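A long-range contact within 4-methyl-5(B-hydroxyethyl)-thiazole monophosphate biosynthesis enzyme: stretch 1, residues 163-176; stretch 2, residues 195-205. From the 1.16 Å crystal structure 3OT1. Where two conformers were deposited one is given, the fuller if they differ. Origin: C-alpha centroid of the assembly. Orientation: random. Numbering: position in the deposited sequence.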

# COMPACT_ATOMS: atom_id res chain seq x y z
N PRO A 163 -2.05 -3.91 7.74
CA PRO A 163 -1.31 -3.37 6.61
C PRO A 163 -0.37 -4.40 5.98
O PRO A 163 -0.29 -4.50 4.76
CB PRO A 163 -0.55 -2.18 7.24
CG PRO A 163 -1.45 -1.72 8.33
CD PRO A 163 -2.02 -2.99 8.90
N GLY A 164 0.33 -5.15 6.82
CA GLY A 164 1.30 -6.12 6.36
C GLY A 164 0.73 -7.40 5.80
O GLY A 164 1.49 -8.23 5.29
N THR A 165 -0.60 -7.58 5.87
CA THR A 165 -1.28 -8.70 5.22
C THR A 165 -2.12 -8.26 4.03
O THR A 165 -2.77 -9.10 3.41
CB THR A 165 -2.16 -9.52 6.21
OG1 THR A 165 -3.28 -8.73 6.60
CG2 THR A 165 -1.36 -9.99 7.44
N ALA A 166 -2.12 -6.98 3.69
CA ALA A 166 -3.05 -6.47 2.71
C ALA A 166 -2.78 -7.04 1.30
O ALA A 166 -3.71 -7.32 0.56
CB ALA A 166 -3.08 -4.95 2.70
N LEU A 167 -1.51 -7.15 0.93
CA LEU A 167 -1.18 -7.73 -0.36
C LEU A 167 -1.62 -9.21 -0.43
O LEU A 167 -2.23 -9.65 -1.41
CB LEU A 167 0.30 -7.56 -0.59
CG LEU A 167 0.85 -8.00 -1.92
CD1 LEU A 167 0.01 -7.48 -3.05
CD2 LEU A 167 2.31 -7.53 -2.05
N GLU A 168 -1.32 -9.97 0.62
CA GLU A 168 -1.75 -11.36 0.71
C GLU A 168 -3.27 -11.47 0.59
O GLU A 168 -3.78 -12.34 -0.11
CB GLU A 168 -1.31 -11.96 2.05
CG GLU A 168 0.18 -12.13 2.17
CD GLU A 168 0.62 -12.15 3.62
OE1 GLU A 168 0.43 -13.19 4.27
OE2 GLU A 168 1.12 -11.13 4.12
N PHE A 169 -3.98 -10.58 1.24
CA PHE A 169 -5.45 -10.53 1.23
C PHE A 169 -5.97 -10.24 -0.17
O PHE A 169 -6.89 -10.92 -0.66
CB PHE A 169 -5.85 -9.45 2.24
CG PHE A 169 -7.28 -8.97 2.20
CD1 PHE A 169 -8.32 -9.74 2.71
CD2 PHE A 169 -7.57 -7.69 1.79
CE1 PHE A 169 -9.58 -9.24 2.78
CE2 PHE A 169 -8.85 -7.19 1.84
CZ PHE A 169 -9.86 -7.98 2.34
N ALA A 170 -5.46 -9.18 -0.82
CA ALA A 170 -5.92 -8.83 -2.15
C ALA A 170 -5.64 -9.95 -3.17
O ALA A 170 -6.48 -10.24 -4.02
CB ALA A 170 -5.30 -7.52 -2.59
N LEU A 171 -4.48 -10.58 -3.06
CA LEU A 171 -4.15 -11.70 -3.94
C LEU A 171 -5.06 -12.89 -3.69
O LEU A 171 -5.46 -13.57 -4.64
CB LEU A 171 -2.68 -12.07 -3.79
CG LEU A 171 -1.72 -11.01 -4.36
CD1 LEU A 171 -0.30 -11.23 -3.81
CD2 LEU A 171 -1.74 -10.93 -5.88
N ALA A 172 -5.41 -13.15 -2.43
CA ALA A 172 -6.38 -14.22 -2.12
C ALA A 172 -7.74 -13.90 -2.72
O ALA A 172 -8.43 -14.80 -3.21
CB ALA A 172 -6.50 -14.37 -0.61
N MSE A 173 -8.15 -12.64 -2.70
CA MSE A 173 -9.39 -12.24 -3.36
C MSE A 173 -9.36 -12.60 -4.84
O MSE A 173 -10.32 -13.14 -5.37
CB MSE A 173 -9.64 -10.74 -3.25
CG MSE A 173 -10.07 -10.19 -1.92
SE MSE A 173 -10.51 -8.33 -1.99
CE MSE A 173 -11.72 -8.64 -3.03
N ILE A 174 -8.27 -12.29 -5.50
CA ILE A 174 -8.12 -12.65 -6.91
C ILE A 174 -8.22 -14.15 -7.11
O ILE A 174 -8.91 -14.63 -8.02
CB ILE A 174 -6.81 -12.11 -7.50
CG1 ILE A 174 -6.79 -10.58 -7.52
CG2 ILE A 174 -6.59 -12.63 -8.93
CD1 ILE A 174 -5.37 -10.00 -7.60
N ALA A 175 -7.52 -14.91 -6.27
CA ALA A 175 -7.55 -16.37 -6.37
C ALA A 175 -8.99 -16.88 -6.26
O ALA A 175 -9.40 -17.76 -7.06
CB ALA A 175 -6.65 -17.00 -5.35
N LEU A 176 -9.76 -16.35 -5.32
CA LEU A 176 -11.15 -16.78 -5.12
C LEU A 176 -12.04 -16.40 -6.28
O LEU A 176 -12.91 -17.17 -6.70
CB LEU A 176 -11.71 -16.19 -3.82
CG LEU A 176 -11.13 -16.79 -2.55
CD1 LEU A 176 -11.44 -15.93 -1.36
CD2 LEU A 176 -11.64 -18.21 -2.32
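Stretch 2, residues 195-205: QQLTELSGFID

Stretch 2 enters as a helix already under way, runs helically through Ser201, and passes Gly202 (phi/psi -94/0) before Phe203, Ile204 and Asp205 return to helical phi/psi without the regular bonds. The backbone hydrogen bond from Phe203 N to Leu200 O, 3.0 Å, spans three residues rather than four. Against helix 166-176, helix 195-201 runs in nearly the same direction: the N-to-C axes differ by 22° (signed crossing angle -22°) and approach to 10.4 Å. The CA register keeps one offset for two pairs, Glu168 CA to Gln196 CA and Ala172 CA to Leu200 CA, both 6.7 Å, and slips by one residue at the third, Ala175 CA to Ile204 CA, 7.0 Å, past the regular helix. The contact buries 464 Å², both sides summed.

In the apolar part, Ala172 and Ala175 form a low patch, each offering no more than a methyl, with Leu171 and Leu176 as bumps beside it. Leu200 and Phe203, both with chi1 near t and CA-to-CB bonds pointing toward stretch 1, lie over this low surface. Leu200 CD1 reaches the backbone itself, 3.8 Å from Leu171 O and 4.1 Å from Ala172 N; it is also 3.8 Å from Leu171 CB and 4.5 Å from Ala175 CB.

Phe203 occupies the next hollow. Ala172 CB sits over one face of its ring, 4.0 Å from the centroid and 20° off the normal, a CH-pi contact whose closest pair is Ala172 CB to Phe203 CE2 at 3.8 Å. Leu176 CG meets the ring edge near its plane, 3.9 Å from Phe203 CE2, while Ala175 CB lies 4.2 Å from Phe203 CD2. Ile204 starts sideways, but its end turns in: Ile204 CD1 comes to 3.8 Å from Ala175 O and 4.0 Å from Leu176 CD2, and Ile204 CG1 lies 4.0 Å from Ala175 CB.

Toward the N-terminal end of helix 166-176 the fit becomes polar. Gln196 extends across the gap, and its NE2 donates to Glu168 OE2 at 2.9 Å with an N-H...acceptor angle of 149°. Water 1 extends this link, donating to Gly164 O at 2.7 Å and accepting from Gln196 NE2 at 3.3 Å. Glu168 OE1 and Glu199 OE1, like charges, lie 4.6 Å apart, and waters 2 and 3 each lie within 2.9 Å of both oxygens.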

# COMPACT_ATOMS: atom_id res chain seq x y z
N GLN A 195 7.78 -16.46 1.34
CA GLN A 195 6.75 -17.14 2.11
C GLN A 195 5.36 -16.71 1.69
O GLN A 195 4.44 -17.54 1.62
CB GLN A 195 6.93 -16.91 3.62
CG GLN A 195 8.04 -17.75 4.24
CD GLN A 195 7.71 -19.24 4.20
OE1 GLN A 195 6.73 -19.67 4.82
NE2 GLN A 195 8.48 -20.02 3.45
N GLN A 196 5.20 -15.41 1.43
CA GLN A 196 3.92 -14.89 0.95
C GLN A 196 3.55 -15.57 -0.38
O GLN A 196 2.41 -15.94 -0.64
CB GLN A 196 3.93 -13.37 0.87
CG GLN A 196 4.11 -12.68 2.25
CD GLN A 196 4.38 -11.18 2.12
OE1 GLN A 196 5.19 -10.76 1.29
NE2 GLN A 196 3.68 -10.36 2.93
N LEU A 197 4.51 -15.64 -1.28
CA LEU A 197 4.22 -16.21 -2.60
C LEU A 197 3.83 -17.69 -2.53
O LEU A 197 2.86 -18.14 -3.16
CB LEU A 197 5.40 -15.99 -3.55
CG LEU A 197 5.16 -16.40 -5.01
CD1 LEU A 197 4.08 -15.55 -5.67
CD2 LEU A 197 6.43 -16.29 -5.84
N THR A 198 4.57 -18.46 -1.73
CA THR A 198 4.24 -19.87 -1.53
C THR A 198 2.83 -20.10 -0.99
O THR A 198 2.10 -20.99 -1.44
CB THR A 198 5.27 -20.46 -0.58
OG1 THR A 198 6.54 -20.48 -1.24
CG2 THR A 198 4.90 -21.85 -0.15
N GLU A 199 2.43 -19.27 -0.06
CA GLU A 199 1.13 -19.41 0.56
C GLU A 199 0.01 -19.01 -0.38
O GLU A 199 -1.07 -19.57 -0.31
CB GLU A 199 1.11 -18.64 1.86
CG GLU A 199 2.04 -19.30 2.86
CD GLU A 199 2.03 -18.68 4.22
OE1 GLU A 199 1.32 -17.66 4.47
OE2 GLU A 199 2.77 -19.21 5.04
N LEU A 200 0.25 -18.05 -1.27
CA LEU A 200 -0.73 -17.74 -2.28
C LEU A 200 -0.93 -18.93 -3.22
O LEU A 200 -2.06 -19.32 -3.51
CB LEU A 200 -0.30 -16.54 -3.09
CG LEU A 200 -1.25 -16.33 -4.28
CD1 LEU A 200 -2.63 -15.89 -3.78
CD2 LEU A 200 -0.61 -15.38 -5.19
N SER A 201 0.17 -19.51 -3.69
CA SER A 201 0.08 -20.61 -4.65
C SER A 201 -0.66 -21.80 -4.06
O SER A 201 -1.34 -22.54 -4.78
CB SER A 201 1.47 -20.98 -5.16
OG SER A 201 1.96 -19.91 -5.94
N GLY A 202 -0.59 -21.97 -2.74
CA GLY A 202 -1.30 -23.06 -2.08
C GLY A 202 -2.68 -22.72 -1.54
O GLY A 202 -3.35 -23.58 -0.97
N PHE A 203 -3.11 -21.47 -1.72
CA PHE A 203 -4.30 -20.96 -1.03
C PHE A 203 -5.58 -21.70 -1.42
O PHE A 203 -6.36 -22.08 -0.56
CB PHE A 203 -4.47 -19.47 -1.28
CG PHE A 203 -5.70 -18.89 -0.64
CD1 PHE A 203 -5.83 -18.82 0.73
CD2 PHE A 203 -6.74 -18.45 -1.42
CE1 PHE A 203 -6.97 -18.29 1.29
CE2 PHE A 203 -7.87 -17.93 -0.84
CZ PHE A 203 -7.98 -17.86 0.49
N ILE A 204 -5.81 -21.88 -2.72
CA ILE A 204 -7.04 -22.55 -3.14
C ILE A 204 -7.00 -24.05 -2.79
O ILE A 204 -8.02 -24.61 -2.37
CB ILE A 204 -7.31 -22.34 -4.64
CG1 ILE A 204 -7.55 -20.85 -4.93
CG2 ILE A 204 -8.52 -23.19 -5.09
CD1 ILE A 204 -8.71 -20.20 -4.19
N ASP A 205 -5.84 -24.68 -2.94
CA ASP A 205 -5.68 -26.09 -2.56
C ASP A 205 -6.03 -26.30 -1.10
O ASP A 205 -6.62 -27.33 -0.74
CB ASP A 205 -4.26 -26.57 -2.85
CG ASP A 205 -4.00 -26.82 -4.34
OD1 ASP A 205 -4.97 -26.88 -5.13
OD2 ASP A 205 -2.82 -26.95 -4.72
O HOH W 1 3.96 -7.49 4.44
O HOH W 2 -0.11 -15.62 3.18
O HOH W 3 2.57 -15.20 4.52